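Local coordinates for uncharacterized protein PSPTO_0244 (Pseudomonas syringae pv. tomato, PDB 3MYX), which is of unknown function but has a cupin fold, probably related to (S)-ureidoglycine aminohydrolase, with a EutQ-like domain in its second half, at residues H30-S35 / L58-Y63; A134-S139 / V171-P176. One frame throughout, in Å; residues are numbered along the deposited sequence. Where two conformers were deposited one is given.

The two contacts follow one another along the chain: interaction 1 (30-35 with 58-63) closes before interaction 2 (134-139 with 171-176) opens. Their centres lie 34 Å apart on opposite sides of the chain's centre, with nearest atoms about 20 Å apart, and they share no strand or sheet. Interaction 1 sets a loop against strand 57-60, an outermost strand of a four-stranded antiparallel sheet. Interaction 2 joins strands 137-139 and 168-174 of a seven-stranded antiparallel sheet, with strand 154-161 between them. In this all-beta cupin chain the pair therefore marks two separate sheet regions, one early in the chain and one in its later half, with no direct contact between them.

Interaction 1 (H30-S35 / L58-Y63); sequences HDPFDS and LSVEAY
Pro32 and Phe33, in the loop between strands 23-24 and 37-39, meet Leu58 and Val60 of strand 57-60 and Tyr63 just beyond it. The contact buries 240 Å² over both sides. Most of it is apolar. The proline ring rests against two neighbours with its CB-CG edge: CB lies 3.8 Å from Val60 CG2, while CG lies 3.7 Å from Tyr63 CE1. Pro32 runs roughly perpendicular to both side chains. Tyr63 CG is anti to its backbone N (chi1 -155°), and CE1 of its ring is the atom nearest Pro32 CG.

Ring contacts form the second class. In the conformer described here, one of two deposited for Leu58, CD2 makes an off-centre CH-pi contact, 4.2 Å from the centroid of the Phe33 ring and 29° from its normal. The same methyl sits 3.6 Å from Pro32 O. At another part of this ring, Tyr63 OH approaches the edge in plane, 3.7 Å from Phe33 CE2, so the oxygen faces the ring's C-H rim, where a weak electrostatic attraction is plausible. Beyond the two segments, Phe54 packs edge-to-face with Phe33, and Ile103 of strand 101-105 touches both Phe33 and Tyr63.

Polar bonds near the contact lie within the loop or run outside both segments. Phe33 N donates to Asp31 OD1 at 3.0 Å with an N-H...O angle of 161°, closing an Asx turn; the hydrogen comes from above the carboxylate plane. Asp31 OD2 forms a salt bridge with Arg37 and accepts from Ile27 N, and Tyr63 OH bonds to Glu67.

The chemistry implies that the Asx turn and the ties of Asp31 OD2 probably set the loop's shape, while dispersion and fit hold it to the sheet margin.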
loop_
_atom_site.group_PDB
_atom_site.type_symbol
_atom_site.label_atom_id
_atom_site.label_comp_id
_atom_site.label_asym_id
_atom_site.label_seq_id
_atom_site.Cartn_x
_atom_site.Cartn_y
_atom_site.Cartn_z
ATOM N N HIS A 30 10.285 18.050 -1.991
ATOM C CA HIS A 30 10.809 17.156 -3.020
ATOM C C HIS A 30 9.743 16.438 -3.843
ATOM O O HIS A 30 10.079 15.785 -4.835
ATOM C CB HIS A 30 11.714 16.090 -2.393
ATOM C CG HIS A 30 12.906 16.654 -1.710
ATOM N ND1 HIS A 30 14.100 16.851 -2.355
ATOM C CD2 HIS A 30 13.096 17.058 -0.437
ATOM C CE1 HIS A 30 14.976 17.365 -1.505
ATOM N NE2 HIS A 30 14.393 17.488 -0.332
ATOM N N ASP A 31 8.479 16.527 -3.454
ATOM C CA ASP A 31 7.432 15.715 -4.101
ATOM C C ASP A 31 7.264 16.183 -5.547
ATOM O O ASP A 31 7.036 17.363 -5.796
ATOM C CB ASP A 31 6.110 15.905 -3.351
ATOM C CG ASP A 31 5.081 14.843 -3.651
ATOM O OD1 ASP A 31 5.217 14.115 -4.667
ATOM O OD2 ASP A 31 4.106 14.756 -2.867
ATOM N N PRO A 32 7.341 15.267 -6.519
ATOM C CA PRO A 32 7.060 15.673 -7.905
ATOM C C PRO A 32 5.571 15.944 -8.171
ATOM O O PRO A 32 5.231 16.530 -9.203
ATOM C CB PRO A 32 7.548 14.478 -8.733
ATOM C CG PRO A 32 7.716 13.390 -7.822
ATOM C CD PRO A 32 7.775 13.860 -6.427
ATOM N N PHE A 33 4.695 15.463 -7.291
ATOM C CA PHE A 33 3.252 15.669 -7.384
ATOM C C PHE A 33 2.853 16.804 -6.456
ATOM O O PHE A 33 3.533 17.102 -5.480
ATOM C CB PHE A 33 2.484 14.381 -7.076
ATOM C CG PHE A 33 2.731 13.300 -8.082
ATOM C CD1 PHE A 33 2.056 13.320 -9.292
ATOM C CD2 PHE A 33 3.657 12.287 -7.848
ATOM C CE1 PHE A 33 2.295 12.345 -10.249
ATOM C CE2 PHE A 33 3.900 11.308 -8.793
ATOM C CZ PHE A 33 3.226 11.338 -9.999
ATOM N N ASP A 34 1.760 17.462 -6.791
ATOM C CA ASP A 34 1.286 18.600 -6.001
ATOM C C ASP A 34 -0.243 18.576 -5.972
ATOM O O ASP A 34 -0.800 17.986 -5.060
ATOM C CB ASP A 34 1.899 19.933 -6.466
ATOM C CG ASP A 34 2.050 20.032 -7.968
ATOM O OD1 ASP A 34 1.043 20.345 -8.633
ATOM O OD2 ASP A 34 3.175 19.826 -8.486
ATOM N N SER A 35 -0.915 19.148 -6.977
ATOM C CA SER A 35 -2.377 19.167 -6.987
ATOM C C SER A 35 -2.966 17.756 -7.016
ATOM O O SER A 35 -4.060 17.515 -6.486
ATOM C CB SER A 35 -2.935 19.997 -8.167
ATOM O OG SER A 35 -2.558 19.472 -9.420
ATOM N N LEU A 58 4.877 12.918 -16.446
ATOM C CA LEU A 58 5.929 13.719 -15.840
ATOM C C LEU A 58 7.169 12.863 -15.646
ATOM O O LEU A 58 7.115 11.675 -15.400
ATOM C CB LEU A 58 5.482 14.448 -14.543
ATOM C CG LEU A 58 5.164 13.690 -13.242
ATOM C CD1 LEU A 58 6.402 13.032 -12.685
ATOM C CD2 LEU A 58 4.526 14.590 -12.174
ATOM N N SER A 59 8.304 13.506 -15.831
ATOM C CA SER A 59 9.594 12.846 -15.718
ATOM C C SER A 59 10.304 13.369 -14.469
ATOM O O SER A 59 10.304 14.577 -14.190
ATOM C CB SER A 59 10.439 13.119 -16.964
ATOM O OG SER A 59 9.897 12.495 -18.129
ATOM N N VAL A 60 10.907 12.456 -13.718
ATOM C CA VAL A 60 11.625 12.772 -12.498
ATOM C C VAL A 60 13.051 12.241 -12.635
ATOM O O VAL A 60 13.246 11.059 -12.932
ATOM C CB VAL A 60 10.933 12.117 -11.290
ATOM C CG1 VAL A 60 11.577 12.582 -9.972
ATOM C CG2 VAL A 60 9.432 12.413 -11.303
ATOM N N GLU A 61 14.055 13.097 -12.438
ATOM C CA GLU A 61 15.440 12.668 -12.634
ATOM C C GLU A 61 15.902 11.664 -11.574
ATOM O O GLU A 61 16.609 10.725 -11.904
ATOM C CB GLU A 61 16.384 13.876 -12.700
ATOM C CG GLU A 61 17.879 13.538 -12.809
ATOM C CD GLU A 61 18.203 12.503 -13.875
ATOM O OE1 GLU A 61 17.485 12.457 -14.900
ATOM O OE2 GLU A 61 19.179 11.738 -13.677
ATOM N N ALA A 62 15.498 11.860 -10.315
ATOM C CA ALA A 62 15.860 10.945 -9.222
ATOM C C ALA A 62 14.685 10.915 -8.267
ATOM O O ALA A 62 14.480 11.844 -7.497
ATOM C CB ALA A 62 17.131 11.413 -8.523
ATOM N N TYR A 63 13.897 9.844 -8.296
ATOM C CA TYR A 63 12.670 9.828 -7.523
ATOM C C TYR A 63 13.011 9.984 -6.041
ATOM O O TYR A 63 13.919 9.323 -5.550
ATOM C CB TYR A 63 11.858 8.544 -7.786
ATOM C CG TYR A 63 10.399 8.768 -7.505
ATOM C CD1 TYR A 63 9.603 9.482 -8.402
ATOM C CD2 TYR A 63 9.822 8.354 -6.311
ATOM C CE1 TYR A 63 8.275 9.754 -8.117
ATOM C CE2 TYR A 63 8.482 8.642 -6.020
ATOM C CZ TYR A 63 7.712 9.337 -6.933
ATOM O OH TYR A 63 6.394 9.653 -6.702
#

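Interaction 2 (A134-S139 / V171-P176); sequences ALLTPS and VWDSTP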
loop_
_atom_site.group_PDB
_atom_site.type_symbol
_atom_site.label_atom_id
_atom_site.label_comp_id
_atom_site.label_asym_id
_atom_site.label_seq_id
_atom_site.Cartn_x
_atom_site.Cartn_y
_atom_site.Cartn_z
ATOM N N ALA A 134 1.751 -13.958 -7.939
ATOM C CA ALA A 134 3.060 -14.371 -7.431
ATOM C C ALA A 134 2.964 -15.666 -6.625
ATOM O O ALA A 134 2.003 -15.885 -5.858
ATOM C CB ALA A 134 3.637 -13.257 -6.553
ATOM N N LEU A 135 3.980 -16.510 -6.749
ATOM C CA LEU A 135 4.058 -17.738 -5.959
ATOM C C LEU A 135 4.579 -17.414 -4.558
ATOM O O LEU A 135 5.554 -16.672 -4.404
ATOM C CB LEU A 135 5.004 -18.736 -6.628
ATOM C CG LEU A 135 4.601 -19.148 -8.044
ATOM C CD1 LEU A 135 5.695 -20.019 -8.664
ATOM C CD2 LEU A 135 3.287 -19.885 -8.000
ATOM N N LEU A 136 3.919 -17.969 -3.544
ATOM C CA LEU A 136 4.159 -17.597 -2.155
ATOM C C LEU A 136 4.738 -18.761 -1.370
ATOM O O LEU A 136 4.568 -19.921 -1.724
ATOM C CB LEU A 136 2.855 -17.160 -1.503
ATOM C CG LEU A 136 1.978 -16.158 -2.260
ATOM C CD1 LEU A 136 0.788 -15.785 -1.369
ATOM C CD2 LEU A 136 2.774 -14.898 -2.702
ATOM N N THR A 137 5.427 -18.451 -0.284
ATOM C CA THR A 137 5.959 -19.474 0.606
ATOM C C THR A 137 5.472 -19.205 2.045
ATOM O O THR A 137 5.151 -18.071 2.388
ATOM C CB THR A 137 7.480 -19.486 0.567
ATOM O OG1 THR A 137 7.950 -18.192 0.928
ATOM C CG2 THR A 137 7.991 -19.854 -0.843
ATOM N N PRO A 138 5.430 -20.234 2.898
ATOM C CA PRO A 138 4.916 -20.031 4.257
ATOM C C PRO A 138 5.529 -18.857 5.013
ATOM O O PRO A 138 6.748 -18.609 4.940
ATOM C CB PRO A 138 5.251 -21.353 4.944
ATOM C CG PRO A 138 5.137 -22.347 3.854
ATOM C CD PRO A 138 5.697 -21.664 2.622
ATOM N N SER A 139 4.667 -18.124 5.713
ATOM C CA SER A 139 5.059 -16.956 6.488
ATOM C C SER A 139 4.427 -17.013 7.873
ATOM O O SER A 139 3.573 -17.849 8.144
ATOM C CB SER A 139 4.663 -15.683 5.734
ATOM O OG SER A 139 3.264 -15.640 5.487
ATOM N N VAL A 171 3.156 -9.886 -1.935
ATOM C CA VAL A 171 1.862 -10.518 -1.958
ATOM C C VAL A 171 1.806 -11.523 -0.800
ATOM O O VAL A 171 2.796 -12.204 -0.512
ATOM C CB VAL A 171 1.585 -11.193 -3.320
ATOM C CG1 VAL A 171 0.210 -11.935 -3.323
ATOM C CG2 VAL A 171 1.623 -10.176 -4.453
ATOM N N TRP A 172 0.651 -11.563 -0.122
ATOM C CA TRP A 172 0.417 -12.427 1.043
ATOM C C TRP A 172 -0.921 -13.093 0.902
ATOM O O TRP A 172 -1.849 -12.510 0.323
ATOM C CB TRP A 172 0.396 -11.572 2.291
ATOM C CG TRP A 172 0.011 -12.134 3.639
ATOM C CD1 TRP A 172 0.856 -12.577 4.584
ATOM C CD2 TRP A 172 -1.294 -12.143 4.231
ATOM N NE1 TRP A 172 0.170 -12.894 5.734
ATOM C CE2 TRP A 172 -1.153 -12.604 5.543
ATOM C CE3 TRP A 172 -2.567 -11.782 3.783
ATOM C CZ2 TRP A 172 -2.230 -12.701 6.415
ATOM C CZ3 TRP A 172 -3.630 -11.881 4.648
ATOM C CH2 TRP A 172 -3.450 -12.318 5.955
ATOM N N ASP A 173 -1.052 -14.300 1.440
ATOM C CA ASP A 173 -2.368 -14.896 1.578
ATOM C C ASP A 173 -2.520 -15.635 2.887
ATOM O O ASP A 173 -1.551 -15.878 3.600
ATOM C CB ASP A 173 -2.806 -15.710 0.334
ATOM C CG ASP A 173 -2.164 -17.103 0.186
ATOM O OD1 ASP A 173 -1.474 -17.640 1.087
ATOM O OD2 ASP A 173 -2.371 -17.674 -0.926
ATOM N N SER A 174 -3.763 -15.938 3.217
ATOM C CA SER A 174 -4.054 -16.578 4.484
ATOM C C SER A 174 -5.395 -17.271 4.449
ATOM O O SER A 174 -6.347 -16.782 3.851
ATOM C CB SER A 174 -4.093 -15.542 5.616
ATOM O OG SER A 174 -4.194 -16.158 6.886
ATOM N N THR A 175 -5.457 -18.371 5.173
ATOM C CA THR A 175 -6.708 -19.013 5.540
ATOM C C THR A 175 -7.392 -18.118 6.605
ATOM O O THR A 175 -6.806 -17.141 7.094
ATOM C CB THR A 175 -6.420 -20.442 6.029
ATOM O OG1 THR A 175 -5.606 -20.408 7.201
ATOM C CG2 THR A 175 -5.715 -21.280 4.952
ATOM N N PRO A 176 -8.660 -18.409 6.946
ATOM C CA PRO A 176 -9.411 -17.510 7.827
ATOM C C PRO A 176 -8.847 -17.445 9.231
ATOM O O PRO A 176 -8.343 -18.434 9.759
ATOM C CB PRO A 176 -10.802 -18.160 7.898
ATOM C CG PRO A 176 -10.871 -19.090 6.785
ATOM C CD PRO A 176 -9.495 -19.512 6.433
HETATM O O HOH W 1 2.410 -13.827 7.381
#
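An antiparallel sheet of the cupin fold frames this contact: strands 137-139 and 168-174 both pair with strand 154-161, which lies between them. Ala134 and Leu136, in the loop leading into strand 137-139, and Ser139 at the strand itself reach strand 168-174 across that neighbour. Backbone bonds between Thr137 and Ser156 and between Asp173 and Arg155 confirm the shared partner. The end-to-end directions of the touching parts, CA 134 to 139 and CA 171 to 173, differ by 59°, and the contact buries 232 Å².

Leu136 carries the contact. Its CG is anti to the carbonyl carbon (chi1 -48°), CD1 is anti to CA (chi2 -176°), and the two methyls meet different partners. CD2 sits 3.5 Å from Val171 O and 3.9 Å from Val171 CB, the two side chains crossing at about a right angle. CD1 reaches Asp173, 3.6 Å from CG of the carboxylate. Ala134 CB adds a looser apolar contact to Val171 CG2 at 4.2 Å.

The buried carboxylate that Leu136 touches is gripped from elsewhere: Asp173 OD2 takes a salt bridge from Arg155 and a hydrogen bond with Tyr230. This bonding probably favours the charged form.

Trp172 and Val171, consecutive in the strand, project their side chains to different sides. The indole has a cation-pi contact with Lys233, and its direct approach to Ser139 is loose, OG standing 4.0 Å from CD1. A water bridges the two side chains from beside them: lying in plane at the indole edge, it accepts from Trp172 NE1 at 2.9 Å and bonds Ser139 OG at 2.8 Å.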